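Local coordinates for pseudoalteromonas arctica PAMC 21717 (PDB 5YL7), which probably hydrolyses peptide bonds as a cold-active, calcium-binding serine protease of the subtilase family from a psychrophilic bacterium, at residues Y44-D49 / D76-G81; G34-V39 / K126-R131. One frame throughout, in Å; residues are numbered along the deposited sequence.

Contact 1 (Y44-D49 / D76-G81); sequences YRPHAD and DARDPG. With CA (calcium ion), chain C; CA (calcium ion), chain E.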
ATOM      1  N   TYR A  44      -0.138   2.376 -12.162  1.00  5.55           N
ATOM      2  CA  TYR A  44       0.190   3.776 -11.813  1.00  5.42           C
ATOM      3  C   TYR A  44       0.016   4.697 -13.014  1.00  5.70           C
ATOM      4  O   TYR A  44       0.057   4.212 -14.160  1.00  5.49           O
ATOM      5  CB  TYR A  44       1.599   3.885 -11.262  1.00  6.47           C
ATOM      6  CG  TYR A  44       2.667   3.758 -12.297  1.00  6.51           C
ATOM      7  CD1 TYR A  44       2.974   2.579 -12.960  1.00  6.59           C
ATOM      8  CD2 TYR A  44       3.395   4.864 -12.750  1.00  6.97           C
ATOM      9  CE1 TYR A  44       3.864   2.526 -13.954  1.00  7.10           C
ATOM     10  CE2 TYR A  44       4.299   4.797 -13.750  1.00  6.85           C
ATOM     11  CZ  TYR A  44       4.542   3.637 -14.349  1.00  7.86           C
ATOM     12  OH  TYR A  44       5.457   3.520 -15.372  1.00 10.17           O
ATOM     13  N   ARG A  45      -0.133   5.991 -12.720  1.00  5.94           N
ATOM     14  CA  ARG A  45       0.140   6.997 -13.749  1.00  6.92           C
ATOM     15  C   ARG A  45       1.414   7.676 -13.409  1.00  7.09           C
ATOM     16  O   ARG A  45       1.804   7.801 -12.214  1.00  6.94           O
ATOM     17  CB  ARG A  45      -0.991   8.005 -13.840  1.00  7.63           C
ATOM     18  CG  ARG A  45      -2.327   7.464 -14.239  1.00  7.40           C
ATOM     19  CD  ARG A  45      -2.338   6.593 -15.441  1.00  7.42           C
ATOM     20  NE  ARG A  45      -1.652   7.197 -16.585  1.00  6.84           N
ATOM     21  CZ  ARG A  45      -1.379   6.513 -17.712  1.00  7.12           C
ATOM     22  NH1 ARG A  45      -0.643   7.101 -18.639  1.00  7.78           N
ATOM     23  NH2 ARG A  45      -1.803   5.306 -17.858  1.00  7.70           N
ATOM     24  N   PRO A  46       2.179   8.157 -14.400  1.00  7.18           N
ATOM     25  CA  PRO A  46       3.497   8.776 -14.177  1.00  7.04           C
ATOM     26  C   PRO A  46       3.395  10.210 -13.670  1.00  7.44           C
ATOM     27  O   PRO A  46       3.926  11.182 -14.259  1.00  8.14           O
ATOM     28  CB  PRO A  46       4.152   8.676 -15.572  1.00  7.69           C
ATOM     29  CG  PRO A  46       2.987   8.936 -16.446  1.00  7.05           C
ATOM     30  CD  PRO A  46       1.870   8.094 -15.858  1.00  6.89           C
ATOM     31  N   HIS A  47       2.762  10.350 -12.540  1.00  6.82           N
ATOM     32  CA  HIS A  47       2.492  11.661 -11.910  1.00  6.19           C
ATOM     33  C   HIS A  47       3.819  12.366 -11.739  1.00  6.06           C
ATOM     34  O   HIS A  47       4.824  11.773 -11.307  1.00  6.36           O
ATOM     35  CB  HIS A  47       1.769  11.391 -10.568  1.00  6.39           C
ATOM     36  CG  HIS A  47       1.235  12.616  -9.901  1.00  6.19           C
ATOM     37  ND1 HIS A  47       2.023  13.662  -9.465  1.00  6.52           N
ATOM     38  CD2 HIS A  47      -0.030  12.843  -9.503  1.00  6.66           C
ATOM     39  CE1 HIS A  47       1.208  14.517  -8.841  1.00  6.73           C
ATOM     40  NE2 HIS A  47      -0.038  14.033  -8.849  1.00  7.05           N
ATOM     41  N   ALA A  48       3.808  13.649 -11.989  1.00  5.93           N
ATOM     42  CA  ALA A  48       5.008  14.468 -11.802  1.00  6.10           C
ATOM     43  C   ALA A  48       5.658  14.409 -10.462  1.00  6.48           C
ATOM     44  O   ALA A  48       6.859  14.585 -10.274  1.00  7.38           O
ATOM     45  CB  ALA A  48       4.718  15.952 -12.115  1.00  7.64           C
ATOM     46  N   ASP A  49       4.804  14.123  -9.405  1.00  6.33           N
ATOM     47  CA  ASP A  49       5.301  14.029  -8.030  1.00  6.17           C
ATOM     48  C   ASP A  49       5.585  12.605  -7.548  1.00  6.24           C
ATOM     49  O   ASP A  49       5.696  12.333  -6.388  1.00  6.94           O
ATOM     50  CB  ASP A  49       4.383  14.737  -7.026  1.00  6.83           C
ATOM     51  CG  ASP A  49       5.061  15.329  -5.847  1.00  7.36           C
ATOM     52  OD1 ASP A  49       6.241  15.760  -5.979  1.00  7.44           O
ATOM     53  OD2 ASP A  49       4.437  15.384  -4.733  1.00  6.69           O
ATOM     54  N   ASP A  76       4.110  -3.256 -19.203  1.00  6.30           N
ATOM     55  CA  ASP A  76       3.743  -1.853 -18.843  1.00  6.58           C
ATOM     56  C   ASP A  76       2.662  -1.921 -17.776  1.00  5.93           C
ATOM     57  O   ASP A  76       1.515  -2.238 -18.018  1.00  5.90           O
ATOM     58  CB  ASP A  76       3.254  -1.172 -20.108  1.00  6.92           C
ATOM     59  CG  ASP A  76       2.965   0.242 -19.890  1.00  9.42           C
ATOM     60  OD1 ASP A  76       2.975   0.752 -18.755  1.00  8.60           O
ATOM     61  OD2 ASP A  76       2.814   1.018 -20.887  1.00 10.28           O
ATOM     62  N   ALA A  77       3.052  -1.547 -16.558  1.00  5.56           N
ATOM     63  CA  ALA A  77       2.178  -1.583 -15.383  1.00  5.86           C
ATOM     64  C   ALA A  77       1.430  -0.322 -15.196  1.00  5.73           C
ATOM     65  O   ALA A  77       0.850  -0.042 -14.130  1.00  6.11           O
ATOM     66  CB  ALA A  77       3.017  -1.908 -14.140  1.00  6.58           C
ATOM     67  N   ARG A  78       1.397   0.607 -16.187  1.00  5.61           N
ATOM     68  CA  ARG A  78       0.544   1.756 -16.061  1.00  5.39           C
ATOM     69  C   ARG A  78      -0.910   1.406 -15.976  1.00  5.52           C
ATOM     70  O   ARG A  78      -1.368   0.392 -16.507  1.00  6.54           O
ATOM     71  CB  ARG A  78       0.815   2.767 -17.183  1.00  5.29           C
ATOM     72  CG  ARG A  78       2.108   3.474 -17.001  1.00  5.50           C
ATOM     73  CD  ARG A  78       2.460   4.428 -18.119  1.00  6.16           C
ATOM     74  NE  ARG A  78       3.754   5.033 -17.922  1.00  6.12           N
ATOM     75  CZ  ARG A  78       4.194   6.170 -18.526  1.00  6.12           C
ATOM     76  NH1 ARG A  78       3.414   6.845 -19.301  1.00  6.57           N
ATOM     77  NH2 ARG A  78       5.406   6.583 -18.251  1.00  6.52           N
ATOM     78  N   ASP A  79      -1.681   2.247 -15.269  1.00  5.34           N
ATOM     79  CA  ASP A  79      -3.088   2.042 -15.068  1.00  5.63           C
ATOM     80  C   ASP A  79      -3.851   2.689 -16.202  1.00  5.77           C
ATOM     81  O   ASP A  79      -3.832   3.932 -16.305  1.00  6.16           O
ATOM     82  CB  ASP A  79      -3.494   2.669 -13.738  1.00  5.67           C
ATOM     83  CG  ASP A  79      -4.864   2.384 -13.277  1.00  5.01           C
ATOM     84  OD1 ASP A  79      -5.691   1.836 -14.060  1.00  6.07           O
ATOM     85  OD2 ASP A  79      -5.192   2.764 -12.113  1.00  6.25           O
ATOM     86  N   PRO A  80      -4.573   1.930 -17.033  1.00  5.35           N
ATOM     87  CA  PRO A  80      -5.401   2.545 -18.107  1.00  5.82           C
ATOM     88  C   PRO A  80      -6.650   3.137 -17.604  1.00  6.27           C
ATOM     89  O   PRO A  80      -7.376   3.781 -18.400  1.00  7.35           O
ATOM     90  CB  PRO A  80      -5.642   1.379 -19.018  1.00  6.22           C
ATOM     91  CG  PRO A  80      -5.758   0.156 -18.084  1.00  6.11           C
ATOM     92  CD  PRO A  80      -4.715   0.484 -17.014  1.00  5.77           C
ATOM     93  N   GLY A  81      -7.017   2.901 -16.370  1.00  6.64           N
ATOM     94  CA  GLY A  81      -8.246   3.238 -15.754  1.00  7.42           C
ATOM     95  C   GLY A  81      -9.173   2.057 -15.556  1.00  7.68           C
ATOM     96  O   GLY A  81      -9.392   1.312 -16.495  1.00 10.04           O
TER
HETATM   97 CA    CA C 801       6.508  16.282  -3.611  1.00  6.54          CA
HETATM   98 CA    CA E 803      -0.289  -3.131 -19.349  1.00  5.94          CA
HETATM   99  O   HOH W   1       6.862   5.633 -15.828  1.00 11.71           O
HETATM  100  O   HOH W   2      -1.246  -1.048 -18.817  1.00  7.44           O
HETATM  101  O   HOH W   3      -0.042  -2.111 -21.462  1.00  9.25           O
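Tyr44 and Arg78 join the loop after strand 36-41 to the loop before helix 100-109, through a single backbone bridge and side chains laid across it; Tyr44 and Ala77 also pack on Pro129 of strand 126-131. Tyr44 O accepts from Asp79 N at 2.8 Å, and Tyr44 N gives a longer bond to Ala77 O at 3.3 Å. Arg78 then runs outward across the other segment. Its CB sits 3.7 Å from Arg45 NH2. CG, anti to its own carbonyl carbon (chi1 -72°), lies over one face of the Tyr44 ring in a CH-pi contact, 4.0 Å from the centroid. CD rests over a face of the Arg45 guanidinium. NE reaches Tyr44 OH in a weak, nearly straight hydrogen bond of 3.4 Å, and a water links NH2 with the same hydroxyl. That hydroxyl lies at the edge of the Arg78 guanidinium, whose plane stands 80° from the phenol, while Pro46 CG covers a face of it, 3.6 Å from Arg78 NH1. An alanine in place of Arg78 would probably leave the Tyr44 hydroxyl without its N-H partner and open a gap over the tyrosine ring and beside Pro46. Arg45 is bent at chi2 and chi3, which bring CD and NE round toward Asp79, and its NH2 donates to Asp79 O at 2.9 Å, standing above the carbonyl plane. Asp49 and Asp76 each bind a calcium ion. With Arg45 NH1 and Arg78 NH1 4.1 Å apart and no salt bridge between the segments, the contact relies on hydrogen bonds, the CH-pi contact and Pro46 packing, and the like charges probably cost some stability.

Contact 2 (G34-V39 / K126-R131); sequences GVVVAV and KVVPVR
Two neighbouring parallel strands of the central seven-stranded sheet of the subtilisin-like fold meet here, 36-39 beside 126-131. Five backbone hydrogen bonds of 2.9 to 3.1 Å join them: Lys126 N, Val128 N and Val130 N donate to Val35 O, Val37 O and Val39 O, and between them Val37 N and Val39 N donate back to Lys126 O and Val128 O. Pro129 interrupts none of these, because the strand's donors to this partner are Lys126, Val128 and Val130, which skip it. The strand axes diverge by 26°, the twist of the sheet. On one face, Val36 CG1 and Val128 CG2 touch at 3.6 Å: Val36 CG1 is anti to its backbone N (chi1 175°) and leans forward along the chain, while Val128 CG2, beside its own N, leans back to meet it. Ala38 CB, small enough to sit low between the branched residues, approaches Val130 CG2 at 4.3 Å. The other face repeats the diagonal the opposite way round, Val127 CG1 leaning forward to Val39 CG2 at 3.7 Å. Helix 100-109 packs against this second face, with Val104 on Val39 and Val108 on Val37 and Val127, and helix 280-297 brings Ala292 to Val37. Helix 140-150 covers the first face, setting Trp149 on Val128 and Val130 and Ala150 on Ala38. Strand 167-170 flanks 36-41, while the far edge of 126-131 is met by Asn53 at Val127 and by the short strand 58-59.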
ATOM      1  N   GLY A  34      17.901   3.009  -1.074  1.00  9.03           N
ATOM      2  CA  GLY A  34      18.387   1.715  -1.421  1.00  8.95           C
ATOM      3  C   GLY A  34      17.347   0.586  -1.321  1.00  9.71           C
ATOM      4  O   GLY A  34      17.693  -0.563  -1.625  1.00 13.25           O
ATOM      5  N   VAL A  35      16.160   0.899  -0.890  1.00  7.04           N
ATOM      6  CA  VAL A  35      15.118  -0.122  -0.672  1.00  6.59           C
ATOM      7  C   VAL A  35      14.093  -0.045  -1.783  1.00  5.90           C
ATOM      8  O   VAL A  35      13.821   1.007  -2.345  1.00  6.63           O
ATOM      9  CB  VAL A  35      14.476   0.147   0.725  1.00  6.55           C
ATOM     10  CG1 VAL A  35      13.443  -0.895   1.004  1.00  6.59           C
ATOM     11  CG2 VAL A  35      15.532   0.164   1.799  1.00  7.05           C
ATOM     12  N   VAL A  36      13.551  -1.237  -2.117  1.00  6.26           N
ATOM     13  CA  VAL A  36      12.559  -1.388  -3.168  1.00  5.59           C
ATOM     14  C   VAL A  36      11.249  -1.906  -2.568  1.00  5.10           C
ATOM     15  O   VAL A  36      11.253  -2.919  -1.850  1.00  5.94           O
ATOM     16  CB  VAL A  36      13.063  -2.325  -4.277  1.00  5.91           C
ATOM     17  CG1 VAL A  36      11.997  -2.585  -5.322  1.00  6.80           C
ATOM     18  CG2 VAL A  36      14.292  -1.733  -4.935  1.00  7.85           C
ATOM     19  N   VAL A  37      10.170  -1.196  -2.883  1.00  5.15           N
ATOM     20  CA  VAL A  37       8.817  -1.584  -2.489  1.00  4.96           C
ATOM     21  C   VAL A  37       8.024  -1.912  -3.686  1.00  4.28           C
ATOM     22  O   VAL A  37       7.847  -1.066  -4.568  1.00  5.67           O
ATOM     23  CB  VAL A  37       8.122  -0.477  -1.619  1.00  4.92           C
ATOM     24  CG1 VAL A  37       6.734  -0.938  -1.183  1.00  5.35           C
ATOM     25  CG2 VAL A  37       8.979  -0.052  -0.437  1.00  5.54           C
ATOM     26  N   ALA A  38       7.462  -3.128  -3.771  1.00  4.23           N
ATOM     27  CA  ALA A  38       6.530  -3.490  -4.853  1.00  4.73           C
ATOM     28  C   ALA A  38       5.118  -3.154  -4.406  1.00  4.88           C
ATOM     29  O   ALA A  38       4.695  -3.577  -3.328  1.00  5.94           O
ATOM     30  CB  ALA A  38       6.729  -4.938  -5.234  1.00  5.18           C
ATOM     31  N   VAL A  39       4.396  -2.440  -5.236  1.00  4.12           N
ATOM     32  CA  VAL A  39       3.000  -2.045  -4.969  1.00  4.60           C
ATOM     33  C   VAL A  39       2.133  -2.838  -5.911  1.00  4.53           C
ATOM     34  O   VAL A  39       2.185  -2.626  -7.143  1.00  4.78           O
ATOM     35  CB  VAL A  39       2.806  -0.545  -5.118  1.00  5.00           C
ATOM     36  CG1 VAL A  39       1.364  -0.187  -5.109  1.00  5.68           C
ATOM     37  CG2 VAL A  39       3.578   0.184  -4.063  1.00  4.98           C
ATOM     38  N   LYS A 126      12.376   3.252  -3.857  1.00  6.70           N
ATOM     39  CA  LYS A 126      11.807   3.185  -5.171  1.00  7.31           C
ATOM     40  C   LYS A 126      10.673   2.167  -5.209  1.00  6.19           C
ATOM     41  O   LYS A 126      10.720   1.156  -4.415  1.00  6.95           O
ATOM     42  CB  LYS A 126      12.824   2.765  -6.217  1.00  9.62           C
ATOM     43  CG  LYS A 126      13.975   3.688  -6.319  1.00 12.96           C
ATOM     44  CD  LYS A 126      13.596   4.981  -6.967  1.00 16.41           C
ATOM     45  CE  LYS A 126      14.828   5.642  -7.695  1.00 21.43           C
ATOM     46  NZ  LYS A 126      15.769   6.143  -6.715  1.00 24.36           N
ATOM     47  N   VAL A 127       9.677   2.421  -6.034  1.00  5.83           N
ATOM     48  CA  VAL A 127       8.497   1.560  -6.159  1.00  6.07           C
ATOM     49  C   VAL A 127       8.538   0.800  -7.470  1.00  6.75           C
ATOM     50  O   VAL A 127       8.726   1.403  -8.542  1.00  6.00           O
ATOM     51  CB  VAL A 127       7.231   2.341  -6.056  1.00  6.58           C
ATOM     52  CG1 VAL A 127       5.976   1.568  -6.524  1.00  6.75           C
ATOM     53  CG2 VAL A 127       7.014   2.827  -4.645  1.00  7.73           C
ATOM     54  N   VAL A 128       8.321  -0.511  -7.357  1.00  5.26           N
ATOM     55  CA  VAL A 128       8.066  -1.365  -8.552  1.00  5.82           C
ATOM     56  C   VAL A 128       6.581  -1.538  -8.628  1.00  5.28           C
ATOM     57  O   VAL A 128       5.949  -2.161  -7.738  1.00  5.38           O
ATOM     58  CB  VAL A 128       8.767  -2.715  -8.447  1.00  5.72           C
ATOM     59  CG1 VAL A 128       8.353  -3.694  -9.496  1.00  5.90           C
ATOM     60  CG2 VAL A 128      10.258  -2.515  -8.468  1.00  6.58           C
ATOM     61  N   PRO A 129       5.918  -1.033  -9.635  1.00  5.23           N
ATOM     62  CA  PRO A 129       4.514  -1.203  -9.809  1.00  5.42           C
ATOM     63  C   PRO A 129       4.181  -2.540 -10.405  1.00  4.60           C
ATOM     64  O   PRO A 129       4.726  -2.895 -11.442  1.00  5.37           O
ATOM     65  CB  PRO A 129       4.118  -0.074 -10.764  1.00  6.21           C
ATOM     66  CG  PRO A 129       5.357   0.113 -11.607  1.00  6.48           C
ATOM     67  CD  PRO A 129       6.521  -0.190 -10.705  1.00  5.84           C
ATOM     68  N   VAL A 130       3.376  -3.340  -9.725  1.00  4.96           N
ATOM     69  CA  VAL A 130       2.941  -4.651 -10.201  1.00  5.22           C
ATOM     70  C   VAL A 130       1.482  -4.578 -10.366  1.00  4.99           C
ATOM     71  O   VAL A 130       0.712  -4.518  -9.390  1.00  6.01           O
ATOM     72  CB  VAL A 130       3.416  -5.771  -9.259  1.00  5.50           C
ATOM     73  CG1 VAL A 130       3.067  -7.129  -9.858  1.00  6.52           C
ATOM     74  CG2 VAL A 130       4.888  -5.676  -9.006  1.00  6.05           C
ATOM     75  N   ARG A 131       1.022  -4.504 -11.614  1.00  4.84           N
ATOM     76  CA  ARG A 131      -0.356  -4.296 -11.918  1.00  5.21           C
ATOM     77  C   ARG A 131      -1.096  -5.626 -11.864  1.00  5.11           C
ATOM     78  O   ARG A 131      -0.838  -6.501 -12.692  1.00  5.60           O
ATOM     79  CB  ARG A 131      -0.594  -3.537 -13.240  1.00  5.81           C
ATOM     80  CG  ARG A 131      -2.022  -3.388 -13.588  1.00  5.91           C
ATOM     81  CD  ARG A 131      -2.212  -2.351 -14.689  1.00  5.54           C
ATOM     82  NE  ARG A 131      -3.629  -2.178 -14.900  1.00  5.92           N
ATOM     83  CZ  ARG A 131      -4.393  -2.604 -15.914  1.00  5.63           C
ATOM     84  NH1 ARG A 131      -3.848  -3.224 -16.932  1.00  7.21           N
ATOM     85  NH2 ARG A 131      -5.685  -2.435 -15.880  1.00  6.20           N
TER

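How the contacts relate
Contact 1 is nested along the chain inside contact 2: the segments run 34-39, 44-49, 76-81, 126-131. Their centres are 13 Å apart, contact 2 in the buried sheet and contact 1 in loops nearer the surface. The two pack directly, with Ala77 CB 3.3 Å from Pro129 O and Pro80 CD 3.3 Å from Arg131 NH2, so the loops rest on the C-terminal half of strand 126-131. Between 34-39 and 44-49 the chain passes Asp41, which with His100 and Ser281 has the geometry of a Ser-His-Asp triad, probably the catalytic one as in subtilases. The aspartate ends strand 36-41, and the calcium-bound loops follow it before the chain returns to the sheet in 126-131.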